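PDB 3DCZ: putative RnfG subunit of electron transport complex from Thermotoga maritima, which probably forms the FMN-binding G subunit of a membrane-bound Rnf complex that couples electron transfer to ion translocation across the membrane. Local coordinates for residues A[47-51]-A[73-77]; A[60-64]-A[200-204]; A[100-104]-A[194-199]; A[112-118]-A[138-144]. All coordinates share one frame; numbering follows the deposited sequence.

Contact 1 (A[47-51]-A[73-77]); sequences IEEIV and LYEFV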
loop_
_atom_site.group_PDB
_atom_site.type_symbol
_atom_site.label_atom_id
_atom_site.label_comp_id
_atom_site.label_asym_id
_atom_site.label_seq_id
_atom_site.Cartn_x
_atom_site.Cartn_y
_atom_site.Cartn_z
ATOM N N ILE A 47 3.858 -11.670 -12.495
ATOM C CA ILE A 47 4.264 -10.469 -11.767
ATOM C C ILE A 47 5.705 -10.078 -12.131
ATOM O O ILE A 47 5.968 -8.918 -12.443
ATOM C CB ILE A 47 4.145 -10.636 -10.237
ATOM C CG1 ILE A 47 2.670 -10.832 -9.811
ATOM C CG2 ILE A 47 4.799 -9.460 -9.532
ATOM C CD1 ILE A 47 2.506 -11.255 -8.341
ATOM N N GLU A 48 6.625 -11.047 -12.101
ATOM C CA GLU A 48 8.026 -10.827 -12.471
ATOM C C GLU A 48 8.141 -10.228 -13.871
ATOM O O GLU A 48 8.870 -9.248 -14.068
ATOM C CB GLU A 48 8.815 -12.147 -12.434
ATOM C CG GLU A 48 9.038 -12.738 -11.060
ATOM C CD GLU A 48 9.328 -14.251 -11.089
ATOM O OE1 GLU A 48 9.543 -14.827 -12.191
ATOM O OE2 GLU A 48 9.330 -14.872 -10.004
ATOM N N GLU A 49 7.402 -10.795 -14.821
ATOM C CA GLU A 49 7.474 -10.343 -16.206
ATOM C C GLU A 49 6.979 -8.904 -16.345
ATOM O O GLU A 49 7.611 -8.081 -17.026
ATOM C CB GLU A 49 6.700 -11.289 -17.118
ATOM C CG GLU A 49 7.417 -12.635 -17.292
ATOM C CD GLU A 49 6.576 -13.692 -17.983
ATOM O OE1 GLU A 49 5.416 -13.406 -18.350
ATOM O OE2 GLU A 49 7.085 -14.818 -18.158
ATOM N N ILE A 50 5.868 -8.596 -15.683
ATOM C CA ILE A 50 5.303 -7.249 -15.738
ATOM C C ILE A 50 6.248 -6.231 -15.100
ATOM O O ILE A 50 6.479 -5.134 -15.616
ATOM C CB ILE A 50 3.882 -7.209 -15.117
ATOM C CG1 ILE A 50 2.869 -7.925 -16.026
ATOM C CG2 ILE A 50 3.443 -5.762 -14.826
ATOM C CD1 ILE A 50 1.547 -8.147 -15.312
ATOM N N VAL A 51 6.799 -6.568 -13.950
ATOM C CA VAL A 51 7.725 -5.661 -13.297
ATOM C C VAL A 51 8.961 -5.411 -14.174
ATOM O O VAL A 51 9.387 -4.248 -14.346
ATOM C CB VAL A 51 8.145 -6.219 -11.913
ATOM C CG1 VAL A 51 9.286 -5.424 -11.365
ATOM C CG2 VAL A 51 6.927 -6.212 -10.944
ATOM N N LEU A 73 4.419 3.211 -11.873
ATOM C CA LEU A 73 3.106 2.708 -11.508
ATOM C C LEU A 73 3.011 1.333 -12.184
ATOM O O LEU A 73 2.940 1.250 -13.409
ATOM C CB LEU A 73 2.038 3.657 -12.062
ATOM C CG LEU A 73 0.611 3.212 -11.806
ATOM C CD1 LEU A 73 0.338 3.037 -10.320
ATOM C CD2 LEU A 73 -0.354 4.196 -12.425
ATOM N N TYR A 74 3.016 0.257 -11.417
ATOM C CA TYR A 74 2.865 -1.083 -11.972
ATOM C C TYR A 74 1.383 -1.441 -12.010
ATOM O O TYR A 74 0.679 -1.286 -11.002
ATOM C CB TYR A 74 3.584 -2.116 -11.101
ATOM C CG TYR A 74 5.061 -1.864 -11.000
ATOM C CD1 TYR A 74 5.923 -2.193 -12.037
ATOM C CD2 TYR A 74 5.600 -1.295 -9.865
ATOM C CE1 TYR A 74 7.305 -1.970 -11.932
ATOM C CE2 TYR A 74 6.966 -1.055 -9.750
ATOM C CZ TYR A 74 7.824 -1.401 -10.777
ATOM O OH TYR A 74 9.210 -1.165 -10.720
ATOM N N GLU A 75 0.924 -1.917 -13.164
ATOM C CA GLU A 75 -0.469 -2.269 -13.383
ATOM C C GLU A 75 -0.643 -3.752 -13.581
ATOM O O GLU A 75 0.174 -4.392 -14.261
ATOM C CB GLU A 75 -0.949 -1.629 -14.654
ATOM C CG GLU A 75 -0.890 -0.111 -14.650
ATOM C CD GLU A 75 -1.505 0.466 -15.902
ATOM O OE1 GLU A 75 -2.737 0.612 -15.918
ATOM O OE2 GLU A 75 -0.786 0.736 -16.874
ATOM N N PHE A 76 -1.716 -4.281 -13.012
ATOM C CA PHE A 76 -2.015 -5.708 -13.100
ATOM C C PHE A 76 -3.514 -5.880 -13.256
ATOM O O PHE A 76 -4.293 -4.951 -13.003
ATOM C CB PHE A 76 -1.533 -6.474 -11.855
ATOM C CG PHE A 76 -0.105 -6.235 -11.505
ATOM C CD1 PHE A 76 0.250 -5.151 -10.714
ATOM C CD2 PHE A 76 0.893 -7.066 -11.980
ATOM C CE1 PHE A 76 1.591 -4.909 -10.388
ATOM C CE2 PHE A 76 2.236 -6.819 -11.674
ATOM C CZ PHE A 76 2.577 -5.740 -10.877
ATOM N N VAL A 77 -3.886 -7.079 -13.693
ATOM C CA VAL A 77 -5.273 -7.555 -13.680
ATOM C C VAL A 77 -5.306 -8.816 -12.830
ATOM O O VAL A 77 -4.567 -9.785 -13.088
ATOM C CB VAL A 77 -5.815 -7.847 -15.101
ATOM C CG1 VAL A 77 -7.290 -8.318 -15.017
ATOM C CG2 VAL A 77 -5.693 -6.599 -15.982
#
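Ile50 rests its branched end on one corner of the Phe76 ring, crossing it obliquely. Two methyls share the work: Ile50 CG2 lies 3.5 Å from Phe76 CE2, and Ile50 CD1 reaches the neighbouring Phe76 CD2 at 3.6 Å. Ile50 CG2 stands anti to the backbone N (chi1 of CG1 -71°), a setting that also brings it within 3.6 Å of the Glu75 carbonyl O. Val51 CG2 comes to the same ring at its edge, 4.4 Å from Phe76 CZ, while Ile47 CG2 approaches Phe76 CE2 at 4.3 Å. The second aromatic, Tyr74, takes the other branch of the valine, with Val51 CG1 4.0 Å from Tyr74 CE1. The contact thus lays helix 44-54 against strand 67-77 of the five-stranded antiparallel meander, the short segments running at 143° to one another. Both aromatics leave the strand from alternate positions, Tyr74 and Phe76, and so share one face of the sheet. Further out, Ile28 of helix 22-31 touches Ile47, Val51 and Tyr74, and Leu32 in the loop that follows touches Ile47 and Phe76. The phenol of Tyr74 is anchored beyond the contact, its OH hydrogen-bonded to the carbonyl O of Gly55 and to Lys24 NZ.

Contact 2 (A[60-64]-A[200-204]); sequences VLKEY and RYLEE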
loop_
_atom_site.group_PDB
_atom_site.type_symbol
_atom_site.label_atom_id
_atom_site.label_comp_id
_atom_site.label_asym_id
_atom_site.label_seq_id
_atom_site.Cartn_x
_atom_site.Cartn_y
_atom_site.Cartn_z
ATOM N N VAL A 60 10.911 8.963 -8.994
ATOM C CA VAL A 60 9.867 9.819 -8.407
ATOM C C VAL A 60 8.749 10.076 -9.428
ATOM O O VAL A 60 9.001 10.572 -10.558
ATOM C CB VAL A 60 10.419 11.151 -7.932
ATOM C CG1 VAL A 60 9.268 12.085 -7.461
ATOM C CG2 VAL A 60 11.485 10.931 -6.826
ATOM N N LEU A 61 7.529 9.786 -8.999
ATOM C CA LEU A 61 6.333 10.203 -9.775
ATOM C C LEU A 61 5.801 11.566 -9.408
ATOM O O LEU A 61 5.505 12.381 -10.290
ATOM C CB LEU A 61 5.210 9.196 -9.628
ATOM C CG LEU A 61 5.421 7.859 -10.292
ATOM C CD1 LEU A 61 4.296 6.877 -9.803
ATOM C CD2 LEU A 61 5.494 7.966 -11.785
ATOM N N LYS A 62 5.709 11.849 -8.115
ATOM C CA LYS A 62 5.219 13.153 -7.652
ATOM C C LYS A 62 5.696 13.432 -6.243
ATOM O O LYS A 62 5.688 12.527 -5.381
ATOM C CB LYS A 62 3.700 13.225 -7.677
ATOM C CG LYS A 62 3.167 14.611 -7.343
ATOM C CD LYS A 62 1.775 14.805 -7.942
ATOM C CE LYS A 62 1.202 16.187 -7.587
ATOM N NZ LYS A 62 -0.031 16.475 -8.392
ATOM N N GLU A 63 6.161 14.660 -6.026
ATOM C CA GLU A 63 6.531 15.116 -4.727
ATOM C C GLU A 63 5.397 15.963 -4.160
ATOM O O GLU A 63 4.905 16.852 -4.856
ATOM C CB GLU A 63 7.841 15.957 -4.805
ATOM C CG GLU A 63 8.410 16.304 -3.462
ATOM C CD GLU A 63 9.627 17.216 -3.478
ATOM O OE1 GLU A 63 10.026 17.689 -4.550
ATOM O OE2 GLU A 63 10.118 17.508 -2.357
ATOM N N TYR A 64 5.037 15.696 -2.910
ATOM C CA TYR A 64 4.043 16.444 -2.149
ATOM C C TYR A 64 4.693 17.084 -0.924
ATOM O O TYR A 64 5.790 16.697 -0.506
ATOM C CB TYR A 64 2.935 15.504 -1.675
ATOM C CG TYR A 64 2.137 14.832 -2.769
ATOM C CD1 TYR A 64 1.017 15.434 -3.314
ATOM C CD2 TYR A 64 2.523 13.577 -3.278
ATOM C CE1 TYR A 64 0.272 14.821 -4.290
ATOM C CE2 TYR A 64 1.774 12.955 -4.243
ATOM C CZ TYR A 64 0.641 13.554 -4.742
ATOM O OH TYR A 64 -0.130 12.976 -5.738
ATOM N N ARG A 200 -3.865 9.465 -2.992
ATOM C CA ARG A 200 -4.071 10.743 -3.643
ATOM C C ARG A 200 -3.605 10.707 -5.080
ATOM O O ARG A 200 -4.307 11.138 -5.980
ATOM C CB ARG A 200 -3.342 11.826 -2.912
ATOM C CG ARG A 200 -4.104 12.398 -1.790
ATOM C CD ARG A 200 -3.322 13.575 -1.215
ATOM N NE ARG A 200 -3.096 14.674 -2.152
ATOM C CZ ARG A 200 -2.354 15.760 -1.884
ATOM N NH1 ARG A 200 -1.691 15.869 -0.738
ATOM N NH2 ARG A 200 -2.250 16.722 -2.752
ATOM N N TYR A 201 -2.411 10.183 -5.277
ATOM C CA TYR A 201 -1.842 10.123 -6.622
ATOM C C TYR A 201 -2.691 9.257 -7.547
ATOM O O TYR A 201 -3.024 9.675 -8.633
ATOM C CB TYR A 201 -0.394 9.601 -6.543
ATOM C CG TYR A 201 0.235 9.492 -7.912
ATOM C CD1 TYR A 201 0.886 10.581 -8.474
ATOM C CD2 TYR A 201 0.121 8.328 -8.668
ATOM C CE1 TYR A 201 1.445 10.526 -9.746
ATOM C CE2 TYR A 201 0.704 8.267 -9.948
ATOM C CZ TYR A 201 1.359 9.377 -10.464
ATOM O OH TYR A 201 1.937 9.345 -11.711
ATOM N N LEU A 202 -3.060 8.057 -7.102
ATOM C CA LEU A 202 -3.914 7.178 -7.922
ATOM C C LEU A 202 -5.232 7.847 -8.309
ATOM O O LEU A 202 -5.700 7.725 -9.439
ATOM C CB LEU A 202 -4.230 5.883 -7.186
ATOM C CG LEU A 202 -3.098 4.885 -7.070
ATOM C CD1 LEU A 202 -3.523 3.649 -6.230
ATOM C CD2 LEU A 202 -2.654 4.454 -8.464
ATOM N N GLU A 203 -5.853 8.510 -7.352
ATOM C CA GLU A 203 -7.079 9.256 -7.631
ATOM C C GLU A 203 -6.874 10.343 -8.683
ATOM O O GLU A 203 -7.753 10.516 -9.547
ATOM C CB GLU A 203 -7.622 9.875 -6.347
ATOM C CG GLU A 203 -8.248 8.851 -5.424
ATOM C CD GLU A 203 -9.568 8.344 -5.945
ATOM O OE1 GLU A 203 -10.370 9.177 -6.383
ATOM O OE2 GLU A 203 -9.814 7.139 -5.919
ATOM N N GLU A 204 -5.739 11.045 -8.609
ATOM C CA GLU A 204 -5.404 12.131 -9.560
ATOM C C GLU A 204 -5.250 11.591 -10.977
ATOM O O GLU A 204 -5.745 12.198 -11.940
ATOM C CB GLU A 204 -4.081 12.810 -9.232
ATOM C CG GLU A 204 -4.047 13.829 -8.127
ATOM C CD GLU A 204 -2.611 14.350 -7.920
ATOM O OE1 GLU A 204 -1.928 14.606 -8.938
ATOM O OE2 GLU A 204 -2.165 14.452 -6.757
HETATM O O HOH W 1 3.277 11.450 -12.538
#
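A classic beta bulge in the edge strand 59-64, where Leu61 and Lys62 both face Val69 of the adjoining strand, meets the C-terminal part of helix 188-206. Leu61, Lys62 and Tyr64 all turn toward the helix and receive Tyr201, Glu204 and Arg200. Tyr201 reaches across to Leu61 and Lys62: its CG is anti to the backbone N (chi1 179°), and the ring extends to the bulge. There Lys62 CB lies 3.9 Å from Tyr201 CD1, and Leu61 CD1 is equally far from Tyr201 CE2. A water in the plane of this ring lies 2.6 Å from Tyr201 OH and donates a longer bond, 3.3 Å, to the carbonyl O of Leu61, bridging phenol and strand. The Tyr64 phenol arrives at the edge of the Tyr201 ring and donates a hydrogen bond to Glu204, Tyr64 OH lying 2.7 Å from Glu204 OE2. It reaches that oxygen from above the carboxylate plane, 47° out of it. The other oxygen is met on its syn side, somewhat out of the carboxylate plane, by the extended lysine, Lys62 NZ to Glu204 OE1 being 2.7 Å, a hydrogen-bonded salt bridge. Arg200 packs on Tyr64 instead: Tyr64 CE1 lies over one face of its guanidinium, 3.5 Å from Arg200 NH2, the two planes being inclined at 57°. With each carboxylate oxygen of Glu204 gripped by a separate donor, the group is held against rotation, and the lysine and phenol together would be expected to stabilise its negative charge at this partly solvent-accessible surface.

Contact 3 (A[100-104]-A[194-199]); sequences VVACF and ALNLMY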
loop_
_atom_site.group_PDB
_atom_site.type_symbol
_atom_site.label_atom_id
_atom_site.label_comp_id
_atom_site.label_asym_id
_atom_site.label_seq_id
_atom_site.Cartn_x
_atom_site.Cartn_y
_atom_site.Cartn_z
ATOM N N VAL A 100 7.772 2.368 1.331
ATOM C CA VAL A 100 6.537 1.625 1.567
ATOM C C VAL A 100 5.958 1.205 0.186
ATOM O O VAL A 100 5.729 2.084 -0.661
ATOM C CB VAL A 100 5.450 2.495 2.255
ATOM C CG1 VAL A 100 4.197 1.635 2.531
ATOM C CG2 VAL A 100 5.976 3.118 3.549
ATOM N N VAL A 101 5.723 -0.098 -0.017
ATOM C CA VAL A 101 5.141 -0.638 -1.267
ATOM C C VAL A 101 3.692 -0.974 -0.926
ATOM O O VAL A 101 3.406 -1.477 0.166
ATOM C CB VAL A 101 5.902 -1.926 -1.744
ATOM C CG1 VAL A 101 5.246 -2.491 -2.995
ATOM C CG2 VAL A 101 7.412 -1.565 -1.965
ATOM N N ALA A 102 2.773 -0.666 -1.810
ATOM C CA ALA A 102 1.360 -0.925 -1.559
ATOM C C ALA A 102 0.636 -1.270 -2.835
ATOM O O ALA A 102 1.018 -0.814 -3.899
ATOM C CB ALA A 102 0.693 0.256 -0.862
ATOM N N CYS A 103 -0.416 -2.063 -2.693
ATOM C CA CYS A 103 -1.270 -2.479 -3.790
ATOM C C CYS A 103 -2.687 -1.970 -3.506
ATOM O O CYS A 103 -3.263 -2.209 -2.442
ATOM C CB CYS A 103 -1.325 -4.021 -3.916
ATOM S SG CYS A 103 -2.568 -4.560 -5.125
ATOM N N PHE A 104 -3.231 -1.244 -4.483
ATOM C CA PHE A 104 -4.586 -0.737 -4.457
ATOM C C PHE A 104 -5.343 -1.423 -5.583
ATOM O O PHE A 104 -4.825 -1.603 -6.674
ATOM C CB PHE A 104 -4.627 0.776 -4.696
ATOM C CG PHE A 104 -3.980 1.571 -3.607
ATOM C CD1 PHE A 104 -2.600 1.793 -3.579
ATOM C CD2 PHE A 104 -4.755 2.133 -2.606
ATOM C CE1 PHE A 104 -2.000 2.499 -2.527
ATOM C CE2 PHE A 104 -4.146 2.901 -1.577
ATOM C CZ PHE A 104 -2.756 3.068 -1.548
ATOM N N ALA A 194 2.486 8.035 3.826
ATOM C CA ALA A 194 2.879 7.484 2.522
ATOM C C ALA A 194 1.685 6.836 1.782
ATOM O O ALA A 194 1.428 7.098 0.594
ATOM C CB ALA A 194 4.030 6.483 2.699
ATOM N N LEU A 195 0.937 6.014 2.501
ATOM C CA LEU A 195 -0.244 5.333 1.944
ATOM C C LEU A 195 -1.287 6.355 1.460
ATOM O O LEU A 195 -1.838 6.237 0.359
ATOM C CB LEU A 195 -0.844 4.387 2.997
ATOM C CG LEU A 195 0.009 3.146 3.240
ATOM C CD1 LEU A 195 -0.560 2.366 4.440
ATOM C CD2 LEU A 195 0.107 2.243 1.966
ATOM N N ASN A 196 -1.538 7.372 2.280
ATOM C CA ASN A 196 -2.470 8.399 1.910
ATOM C C ASN A 196 -2.028 9.157 0.649
ATOM O O ASN A 196 -2.837 9.530 -0.193
ATOM C CB ASN A 196 -2.661 9.374 3.062
ATOM C CG ASN A 196 -3.590 8.859 4.138
ATOM O OD1 ASN A 196 -4.519 8.077 3.856
ATOM N ND2 ASN A 196 -3.391 9.338 5.359
ATOM N N LEU A 197 -0.731 9.418 0.523
ATOM C CA LEU A 197 -0.226 10.067 -0.675
ATOM C C LEU A 197 -0.361 9.219 -1.923
ATOM O O LEU A 197 -0.671 9.733 -3.011
ATOM C CB LEU A 197 1.229 10.512 -0.472
ATOM C CG LEU A 197 1.441 11.640 0.540
ATOM C CD1 LEU A 197 2.940 11.876 0.704
ATOM C CD2 LEU A 197 0.693 12.864 0.059
HETATM N N MSE A 198 -0.073 7.925 -1.799
HETATM C CA MSE A 198 -0.209 7.025 -2.930
HETATM C C MSE A 198 -1.659 6.989 -3.418
HETATM O O MSE A 198 -1.928 7.000 -4.611
HETATM C CB MSE A 198 0.287 5.624 -2.533
HETATM C CG MSE A 198 1.783 5.493 -2.598
HETATM SE SE MSE A 198 2.284 3.637 -2.076
HETATM C CE MSE A 198 2.598 4.355 -0.578
ATOM N N TYR A 199 -2.590 6.976 -2.467
ATOM C CA TYR A 199 -4.018 7.035 -2.805
ATOM C C TYR A 199 -4.368 8.343 -3.515
ATOM O O TYR A 199 -5.053 8.331 -4.547
ATOM C CB TYR A 199 -4.854 6.833 -1.559
ATOM C CG TYR A 199 -6.337 6.960 -1.796
ATOM C CD1 TYR A 199 -7.066 5.946 -2.454
ATOM C CD2 TYR A 199 -7.034 8.081 -1.345
ATOM C CE1 TYR A 199 -8.445 6.084 -2.656
ATOM C CE2 TYR A 199 -8.402 8.206 -1.560
ATOM C CZ TYR A 199 -9.093 7.201 -2.207
ATOM O OH TYR A 199 -10.479 7.333 -2.365
#
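Met198, a selenomethionine here, lies across strand 98-107 and meets a different strand residue at successive points. Its CB starts beside the aromatic, 3.9 Å from Phe104 CE1. The chain then runs straight through CG before bending at chi3 (-99°), where SE lies 3.9 Å from Ala102 CB. The bend turns the methyl along the strand toward Val100, where Met198 CE ends 3.9 Å from Val100 O. Leu195, one helical turn earlier, fills in beside it: Leu195 CD2 closes to 3.5 Å on Ala102 CB and also touches Val100 CG1. At the start of the segment Ala194 CB meets Val100 CG2 at 4.0 Å. At the far end the Phe104 ring reaches past Met198, its CZ 3.8 Å from the carbonyl O of Leu195 and its CE2 4.0 Å from Tyr199 CB. Val100, Ala102 and Phe104 alternate along the strand, so one face of the sheet supports helix 188-206, with the short segments at 47°. Leu87 on strand 83-90 also touches Phe104 and Met198. The segments meet through apolar side chains, with the carbonyl O atoms of Val100 and Leu195 touched by carbon, implying that burial of apolar surface, rather than directional bonds between them, joins helix and sheet in this FMN-binding domain.

Contact 4 (A[112-118]-A[138-144]); sequences MLNSVRV and QRRFFPV. With EDO (1,2-ethanediol), chain E.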
loop_
_atom_site.group_PDB
_atom_site.type_symbol
_atom_site.label_atom_id
_atom_site.label_comp_id
_atom_site.label_asym_id
_atom_site.label_seq_id
_atom_site.Cartn_x
_atom_site.Cartn_y
_atom_site.Cartn_z
HETATM N N MSE A 112 -9.643 0.202 -3.209
HETATM C CA MSE A 112 -9.415 -0.406 -1.909
HETATM C C MSE A 112 -7.919 -0.651 -1.753
HETATM O O MSE A 112 -7.197 -0.813 -2.727
HETATM C CB MSE A 112 -10.225 -1.695 -1.725
HETATM C CG MSE A 112 -9.683 -2.863 -2.457
HETATM SE SE MSE A 112 -10.732 -4.422 -2.188
HETATM C CE MSE A 112 -12.333 -3.877 -3.029
ATOM N N LEU A 113 -7.447 -0.563 -0.516
ATOM C CA LEU A 113 -6.066 -0.890 -0.170
ATOM C C LEU A 113 -5.966 -2.391 0.107
ATOM O O LEU A 113 -6.562 -2.895 1.077
ATOM C CB LEU A 113 -5.585 -0.115 1.065
ATOM C CG LEU A 113 -4.198 -0.467 1.564
ATOM C CD1 LEU A 113 -3.111 -0.272 0.462
ATOM C CD2 LEU A 113 -3.815 0.375 2.796
ATOM N N ASN A 114 -5.277 -3.122 -0.775
ATOM C CA ASN A 114 -5.170 -4.576 -0.624
ATOM C C ASN A 114 -4.118 -4.983 0.371
ATOM O O ASN A 114 -4.352 -5.870 1.173
ATOM C CB ASN A 114 -4.857 -5.214 -1.975
ATOM C CG ASN A 114 -4.839 -6.744 -1.938
ATOM O OD1 ASN A 114 -5.907 -7.364 -1.808
ATOM N ND2 ASN A 114 -3.635 -7.372 -2.093
ATOM N N SER A 115 -2.920 -4.405 0.249
ATOM C CA SER A 115 -1.778 -4.861 1.026
ATOM C C SER A 115 -0.656 -3.877 0.999
ATOM O O SER A 115 -0.606 -3.000 0.160
ATOM C CB SER A 115 -1.311 -6.234 0.541
ATOM O OG SER A 115 -0.248 -6.786 1.276
ATOM N N VAL A 116 0.227 -4.017 1.957
ATOM C CA VAL A 116 1.324 -3.089 2.184
ATOM C C VAL A 116 2.541 -3.877 2.617
ATOM O O VAL A 116 2.404 -4.858 3.372
ATOM C CB VAL A 116 0.975 -2.116 3.368
ATOM C CG1 VAL A 116 2.102 -1.154 3.631
ATOM C CG2 VAL A 116 -0.338 -1.409 3.115
ATOM N N ARG A 117 3.726 -3.439 2.187
ATOM C CA ARG A 117 4.990 -3.998 2.684
ATOM C C ARG A 117 5.970 -2.853 2.833
ATOM O O ARG A 117 6.263 -2.177 1.851
ATOM C CB ARG A 117 5.548 -5.032 1.705
ATOM C CG ARG A 117 6.949 -5.543 2.056
ATOM C CD ARG A 117 6.908 -6.592 3.142
ATOM N NE ARG A 117 7.064 -7.939 2.578
ATOM C CZ ARG A 117 6.552 -9.052 3.096
ATOM N NH1 ARG A 117 5.791 -9.025 4.194
ATOM N NH2 ARG A 117 6.774 -10.210 2.475
ATOM N N VAL A 118 6.488 -2.667 4.035
ATOM C CA VAL A 118 7.457 -1.626 4.312
ATOM C C VAL A 118 8.812 -2.277 4.139
ATOM O O VAL A 118 9.089 -3.318 4.766
ATOM C CB VAL A 118 7.261 -1.071 5.770
ATOM C CG1 VAL A 118 8.219 0.056 6.015
ATOM C CG2 VAL A 118 5.824 -0.590 5.968
ATOM N N GLN A 138 2.584 -5.132 10.451
ATOM C CA GLN A 138 2.216 -4.522 9.178
ATOM C C GLN A 138 0.807 -4.924 8.717
ATOM O O GLN A 138 0.159 -4.189 7.959
ATOM C CB GLN A 138 3.259 -4.809 8.089
ATOM C CG GLN A 138 4.567 -4.014 8.314
ATOM C CD GLN A 138 5.671 -4.360 7.325
ATOM O OE1 GLN A 138 5.451 -4.458 6.125
ATOM N NE2 GLN A 138 6.884 -4.533 7.849
ATOM N N ARG A 139 0.312 -6.082 9.165
ATOM C CA ARG A 139 -1.033 -6.527 8.775
ATOM C C ARG A 139 -2.116 -5.668 9.421
ATOM O O ARG A 139 -3.246 -5.740 9.036
ATOM C CB ARG A 139 -1.266 -8.020 9.095
ATOM C CG ARG A 139 -0.512 -8.944 8.187
ATOM C CD ARG A 139 -0.700 -10.446 8.488
ATOM N NE ARG A 139 0.347 -11.176 7.778
ATOM C CZ ARG A 139 0.360 -11.391 6.462
ATOM N NH1 ARG A 139 -0.659 -11.053 5.705
ATOM N NH2 ARG A 139 1.391 -11.982 5.906
ATOM N N ARG A 140 -1.751 -4.852 10.407
ATOM C CA ARG A 140 -2.704 -3.901 10.987
ATOM C C ARG A 140 -3.118 -2.835 9.961
ATOM O O ARG A 140 -4.152 -2.184 10.146
ATOM C CB ARG A 140 -2.119 -3.210 12.232
ATOM C CG ARG A 140 -1.793 -4.139 13.401
ATOM C CD ARG A 140 -3.045 -4.769 13.936
ATOM N NE ARG A 140 -2.835 -5.553 15.163
ATOM C CZ ARG A 140 -2.857 -5.070 16.405
ATOM N NH1 ARG A 140 -3.038 -3.787 16.655
ATOM N NH2 ARG A 140 -2.677 -5.901 17.421
ATOM N N PHE A 141 -2.329 -2.701 8.893
ATOM C CA PHE A 141 -2.516 -1.620 7.903
ATOM C C PHE A 141 -3.398 -2.015 6.698
ATOM O O PHE A 141 -3.703 -1.172 5.852
ATOM C CB PHE A 141 -1.160 -1.146 7.371
ATOM C CG PHE A 141 -0.324 -0.413 8.369
ATOM C CD1 PHE A 141 0.332 -1.106 9.376
ATOM C CD2 PHE A 141 -0.185 0.951 8.316
ATOM C CE1 PHE A 141 1.136 -0.443 10.301
ATOM C CE2 PHE A 141 0.601 1.615 9.239
ATOM C CZ PHE A 141 1.257 0.924 10.216
ATOM N N PHE A 142 -3.772 -3.284 6.571
ATOM C CA PHE A 142 -4.547 -3.726 5.409
ATOM C C PHE A 142 -5.361 -4.973 5.684
ATOM O O PHE A 142 -5.053 -5.716 6.614
ATOM C CB PHE A 142 -3.610 -4.011 4.247
ATOM C CG PHE A 142 -2.610 -5.081 4.541
ATOM C CD1 PHE A 142 -2.884 -6.413 4.288
ATOM C CD2 PHE A 142 -1.360 -4.748 4.998
ATOM C CE1 PHE A 142 -1.906 -7.379 4.516
ATOM C CE2 PHE A 142 -0.410 -5.704 5.230
ATOM C CZ PHE A 142 -0.679 -7.017 4.979
ATOM N N PRO A 143 -6.398 -5.215 4.881
ATOM C CA PRO A 143 -6.914 -4.395 3.799
ATOM C C PRO A 143 -7.772 -3.244 4.373
ATOM O O PRO A 143 -8.223 -3.318 5.533
ATOM C CB PRO A 143 -7.756 -5.381 2.994
ATOM C CG PRO A 143 -8.259 -6.338 3.994
ATOM C CD PRO A 143 -7.227 -6.416 5.076
ATOM N N VAL A 144 -8.028 -2.230 3.548
ATOM C CA VAL A 144 -8.920 -1.128 3.902
ATOM C C VAL A 144 -9.882 -0.913 2.741
ATOM O O VAL A 144 -9.451 -0.783 1.576
ATOM C CB VAL A 144 -8.142 0.173 4.228
ATOM C CG1 VAL A 144 -9.123 1.347 4.458
ATOM C CG2 VAL A 144 -7.176 -0.012 5.484
HETATM C C1 EDO E . -1.312 -12.421 2.312
HETATM O O1 EDO E . -1.230 -11.128 2.874
HETATM C C2 EDO E . 0.072 -12.994 2.115
HETATM O O2 EDO E . 0.667 -13.377 3.358
HETATM O O HOH W 2 3.707 -6.528 5.117
#
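Phe142 turns a ring face to the outer edge of strand 110-120, away from strand 98-107, where Ser115 CA stands 3.9 Å from the centroid of the Phe142 ring and 24° off its normal, a CH-pi contact. Ser115 OG sits over the same ring, offset toward the rim, and Val116 CB meets Phe142 CD2 at 3.9 Å. Phe142 CG lies between its own backbone N and carbonyl carbon (chi1 60°), which folds the ring back along the strand. Beside it, Leu113 CD2 covers Phe141 O, which is buried without a hydrogen-bond partner, and Val116 CG2 approaches Phe141 CB. These contacts join the loop before helix 146-151 to 110-120, an outermost strand of the sheet. The loop attaches through a single antiparallel bridge, a hydrogen-bonded pair of Leu113 and Val144: Leu113 N to Val144 O and Val144 N to Leu113 O are both 2.9 Å. A cis peptide precedes Pro143, and Asn114 and Ser115 form a classic bulge opposite Cys103. Farther along, Gln138 OE1 takes the amide of Val118 at 2.9 Å, nearly straight at the hydrogen (173°), though the donor lies above the carbonyl plane. A water donates hydrogen bonds to Gln138 OE1 and to Val116 O. At the outer edge, Arg139 NH1 binds O1 of an ethanediol, probably from the crystallisation liquor, at 2.9 Å, and Arg139 NH2 holds its O2.

All four contacts reach the same five-stranded antiparallel sheet. Contacts 2 and 3 share helix 188-206 and lie about 10 Å apart between centres; they touch where Leu202 CD1 comes 3.4 Å from Phe104 CD1. Contact 4 adjoins contact 3 through neighbouring strands, with Cys103 O 2.8 Å from Asn114 N, a probable hydrogen bond, and their centres are about 9 Å apart. Contact 1 lies about 16 Å from contact 3 and about 19 Å from contact 2 between centres, yet Leu73 CD1 packs 3.8 Å from Leu202 CD2. Contacts 3 and 4 fall in the FMN-binding domain; Thr185, the predicted site of phosphoryl-linked FMN, lies in an unmodelled stretch, and no flavin is present in the model.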